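Local coordinates for endoglucanase (Humicola insolens, PDB 1DYS), which hydrolyses internal beta-1,4-glucosidic linkages of cellulose as a family 6 glycoside hydrolase, contributing to the recycling of plant biomass, at residues Pro287-Pro293 and Met337-His343. Numbering follows the deposited sequence.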
ATOM      1  N   PRO A 287     -15.869  17.482  -9.309  1.00 19.71           N
ATOM      2  CA  PRO A 287     -16.943  16.523  -9.317  1.00 18.73           C
ATOM      3  C   PRO A 287     -16.873  15.441 -10.382  1.00 16.37           C
ATOM      4  O   PRO A 287     -16.376  15.685 -11.483  1.00 18.92           O
ATOM      5  CB  PRO A 287     -18.259  17.292  -9.629  1.00 20.00           C
ATOM      6  CG  PRO A 287     -17.772  18.640 -10.081  1.00 26.90           C
ATOM      7  CD  PRO A 287     -16.290  18.793  -9.848  1.00 21.06           C
ATOM      8  N   ALA A 288     -17.329  14.256 -10.005  1.00 16.47           N
ATOM      9  CA  ALA A 288     -17.374  13.154 -10.988  1.00 17.03           C
ATOM     10  C   ALA A 288     -18.604  12.280 -10.745  1.00 11.14           C
ATOM     11  O   ALA A 288     -19.205  12.295  -9.671  1.00 14.93           O
ATOM     12  CB  ALA A 288     -16.107  12.305 -10.893  1.00 15.95           C
ATOM     13  N   GLY A 289     -18.983  11.528 -11.795  1.00 14.35           N
ATOM     14  CA  GLY A 289     -20.114  10.634 -11.614  1.00 15.43           C
ATOM     15  C   GLY A 289     -19.754   9.238 -12.130  1.00 15.53           C
ATOM     16  O   GLY A 289     -18.803   9.110 -12.921  1.00 14.49           O
ATOM     17  N   PHE A 290     -20.537   8.269 -11.658  1.00 13.29           N
ATOM     18  CA  PHE A 290     -20.437   6.943 -12.283  1.00 13.91           C
ATOM     19  C   PHE A 290     -20.757   7.123 -13.779  1.00 14.01           C
ATOM     20  O   PHE A 290     -21.716   7.856 -14.163  1.00 18.13           O
ATOM     21  CB  PHE A 290     -21.439   5.944 -11.780  1.00 13.41           C
ATOM     22  CG  PHE A 290     -21.266   5.453 -10.373  1.00 14.54           C
ATOM     23  CD1 PHE A 290     -20.016   4.951  -9.998  1.00 15.61           C
ATOM     24  CD2 PHE A 290     -22.295   5.378  -9.460  1.00 15.38           C
ATOM     25  CE1 PHE A 290     -19.818   4.441  -8.739  1.00 16.64           C
ATOM     26  CE2 PHE A 290     -22.107   4.868  -8.194  1.00 16.02           C
ATOM     27  CZ  PHE A 290     -20.850   4.407  -7.823  1.00 13.96           C
ATOM     28  N   GLY A 291     -19.952   6.515 -14.639  1.00 16.12           N
ATOM     29  CA  GLY A 291     -20.195   6.655 -16.076  1.00 15.83           C
ATOM     30  C   GLY A 291     -21.130   5.525 -16.541  1.00 15.05           C
ATOM     31  O   GLY A 291     -21.714   4.771 -15.793  1.00 16.86           O
ATOM     32  N   GLN A 292     -21.268   5.477 -17.866  1.00 16.03           N
ATOM     33  CA  GLN A 292     -22.079   4.469 -18.530  1.00 18.15           C
ATOM     34  C   GLN A 292     -21.656   3.068 -18.115  1.00 16.47           C
ATOM     35  O   GLN A 292     -20.479   2.709 -18.197  1.00 20.75           O
ATOM     36  CB  GLN A 292     -21.830   4.629 -20.051  1.00 25.11           C
ATOM     37  CG  GLN A 292     -22.032   3.388 -20.886  1.00 36.07           C
ATOM     38  CD  GLN A 292     -23.487   3.189 -21.278  1.00 39.06           C
ATOM     39  OE1 GLN A 292     -24.010   4.070 -21.965  1.00 42.29           O
ATOM     40  NE2 GLN A 292     -24.103   2.077 -20.890  1.00 33.92           N
ATOM     41  N   PRO A 293     -22.602   2.275 -17.690  1.00 19.51           N
ATOM     42  CA  PRO A 293     -22.329   0.877 -17.339  1.00 16.62           C
ATOM     43  C   PRO A 293     -21.927   0.095 -18.574  1.00 17.64           C
ATOM     44  O   PRO A 293     -22.146   0.486 -19.713  1.00 19.12           O
ATOM     45  CB  PRO A 293     -23.614   0.321 -16.705  1.00 21.39           C
ATOM     46  CG  PRO A 293     -24.292   1.627 -16.275  1.00 21.89           C
ATOM     47  CD  PRO A 293     -23.986   2.619 -17.403  1.00 20.59           C
ATOM     48  N   MET A 337     -21.015  10.780  -4.007  1.00 16.42           N
ATOM     49  CA  MET A 337     -20.914  11.732  -5.088  1.00 15.57           C
ATOM     50  C   MET A 337     -21.071  11.086  -6.458  1.00 19.15           C
ATOM     51  O   MET A 337     -21.803  11.524  -7.365  1.00 17.09           O
ATOM     52  CB  MET A 337     -19.619  12.554  -5.000  1.00 12.96           C
ATOM     53  CG  MET A 337     -19.344  13.375  -6.252  1.00 13.77           C
ATOM     54  SD  MET A 337     -17.625  13.874  -6.515  1.00 17.79           S
ATOM     55  CE  MET A 337     -16.959  12.240  -6.890  1.00 15.11           C
ATOM     56  N   LEU A 338     -20.383   9.936  -6.651  1.00 17.12           N
ATOM     57  CA  LEU A 338     -20.472   9.271  -7.951  1.00 13.22           C
ATOM     58  C   LEU A 338     -21.936   8.830  -8.195  1.00 12.62           C
ATOM     59  O   LEU A 338     -22.343   8.806  -9.356  1.00 16.09           O
ATOM     60  CB  LEU A 338     -19.579   8.041  -8.038  1.00 12.72           C
ATOM     61  CG  LEU A 338     -18.054   8.329  -8.065  1.00 12.16           C
ATOM     62  CD1 LEU A 338     -17.351   7.000  -7.825  1.00 14.66           C
ATOM     63  CD2 LEU A 338     -17.605   9.036  -9.321  1.00 14.99           C
ATOM     64  N   THR A 339     -22.630   8.509  -7.120  1.00 15.20           N
ATOM     65  CA  THR A 339     -24.010   8.024  -7.263  1.00 14.07           C
ATOM     66  C   THR A 339     -24.932   9.181  -7.617  1.00 17.40           C
ATOM     67  O   THR A 339     -25.659   9.091  -8.592  1.00 16.52           O
ATOM     68  CB  THR A 339     -24.474   7.409  -5.941  1.00 14.09           C
ATOM     69  OG1 THR A 339     -23.650   6.301  -5.534  1.00 17.23           O
ATOM     70  CG2 THR A 339     -25.894   6.853  -6.103  1.00 15.79           C
ATOM     71  N   GLN A 340     -24.913  10.233  -6.810  1.00 17.13           N
ATOM     72  CA  GLN A 340     -25.720  11.415  -7.168  1.00 18.38           C
ATOM     73  C   GLN A 340     -25.441  11.936  -8.565  1.00 21.25           C
ATOM     74  O   GLN A 340     -26.345  12.514  -9.199  1.00 21.95           O
ATOM     75  CB  GLN A 340     -25.441  12.550  -6.168  1.00 19.29           C
ATOM     76  CG  GLN A 340     -25.698  12.218  -4.730  1.00 20.15           C
ATOM     77  CD  GLN A 340     -25.257  13.265  -3.731  1.00 39.34           C
ATOM     78  OE1 GLN A 340     -26.081  14.048  -3.266  1.00 48.75           O
ATOM     79  NE2 GLN A 340     -23.973  13.290  -3.392  1.00 41.51           N
ATOM     80  N   ASN A 341     -24.232  11.856  -9.125  1.00 16.74           N
ATOM     81  CA  ASN A 341     -23.905  12.337 -10.459  1.00 17.02           C
ATOM     82  C   ASN A 341     -23.860  11.229 -11.509  1.00 14.87           C
ATOM     83  O   ASN A 341     -23.378  11.482 -12.624  1.00 16.75           O
ATOM     84  CB  ASN A 341     -22.559  13.058 -10.466  1.00 20.22           C
ATOM     85  CG  ASN A 341     -22.665  14.347  -9.670  1.00 29.67           C
ATOM     86  OD1 ASN A 341     -23.234  15.340 -10.133  1.00 27.00           O
ATOM     87  ND2 ASN A 341     -22.115  14.334  -8.470  1.00 27.87           N
ATOM     88  N   ALA A 342     -24.435  10.083 -11.144  1.00 15.69           N
ATOM     89  CA  ALA A 342     -24.368   8.955 -12.092  1.00 16.57           C
ATOM     90  C   ALA A 342     -25.063   9.174 -13.429  1.00 15.33           C
ATOM     91  O   ALA A 342     -26.040   9.897 -13.581  1.00 17.77           O
ATOM     92  CB  ALA A 342     -24.913   7.691 -11.460  1.00 16.11           C
ATOM     93  N   HIS A 343     -24.544   8.398 -14.371  1.00 15.51           N
ATOM     94  CA  HIS A 343     -25.097   8.285 -15.726  1.00 17.62           C
ATOM     95  C   HIS A 343     -26.564   7.902 -15.579  1.00 15.64           C
ATOM     96  O   HIS A 343     -26.923   7.134 -14.696  1.00 17.37           O
ATOM     97  CB  HIS A 343     -24.404   7.127 -16.448  1.00 20.31           C
ATOM     98  CG  HIS A 343     -24.706   7.078 -17.906  1.00 19.46           C
ATOM     99  ND1 HIS A 343     -25.826   6.456 -18.417  1.00 19.05           N
ATOM    100  CD2 HIS A 343     -24.019   7.580 -18.962  1.00 20.32           C
ATOM    101  CE1 HIS A 343     -25.803   6.595 -19.737  1.00 19.65           C
ATOM    102  NE2 HIS A 343     -24.707   7.250 -20.104  1.00 18.29           N
TER
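Phe290 N donates an almost straight bond (177°) to Leu338 O at 3.0 Å, in the last turn of helix 332-340, and Phe290 O accepts from His343 N at 2.9 Å, beyond the helix end. Gly289 CA comes 3.9 Å from Leu338 CA; a side chain on this glycine would run into Asn341 O. The Phe290 ring packs against the last turn of the helix. Leu338 CB sits over the centre of one face, 3.6 Å from the ring centroid, and CD1 of the same leucine reaches CE1. Ala342 CB meets the ring at its edge. Phe290 CG lies beside the backbone N, anti to the carbonyl carbon (chi1 -70°), which sets the ring against Leu338 and brings CE2 to 3.4 Å from Thr339 OG1; that hydroxyl is hydrogen-bonded to Ala335 O. Trp308 stacks on the Phe290 ring. Replacing Phe290 by an alanine is likely to leave Leu338 CB and Trp308 without their aromatic partner and open a gap beside the helix end. Further along, Gln292 CA lies over one face of the His343 imidazole, 3.9 Å from its centroid; His343 ND1 is bonded to Glu345 N. At the other end, Ala288 N makes a weak 3.5 Å bond to Met337 SD. Asn341 ND2 and Asn341 N grip Met337 O from opposite faces of its plane as the helix ends. Polar backbone pairing and an apolar aromatic core thus hold the last helix of this family 6 fold, and the chain leaving it, against strand 288-289 and the loop that follows.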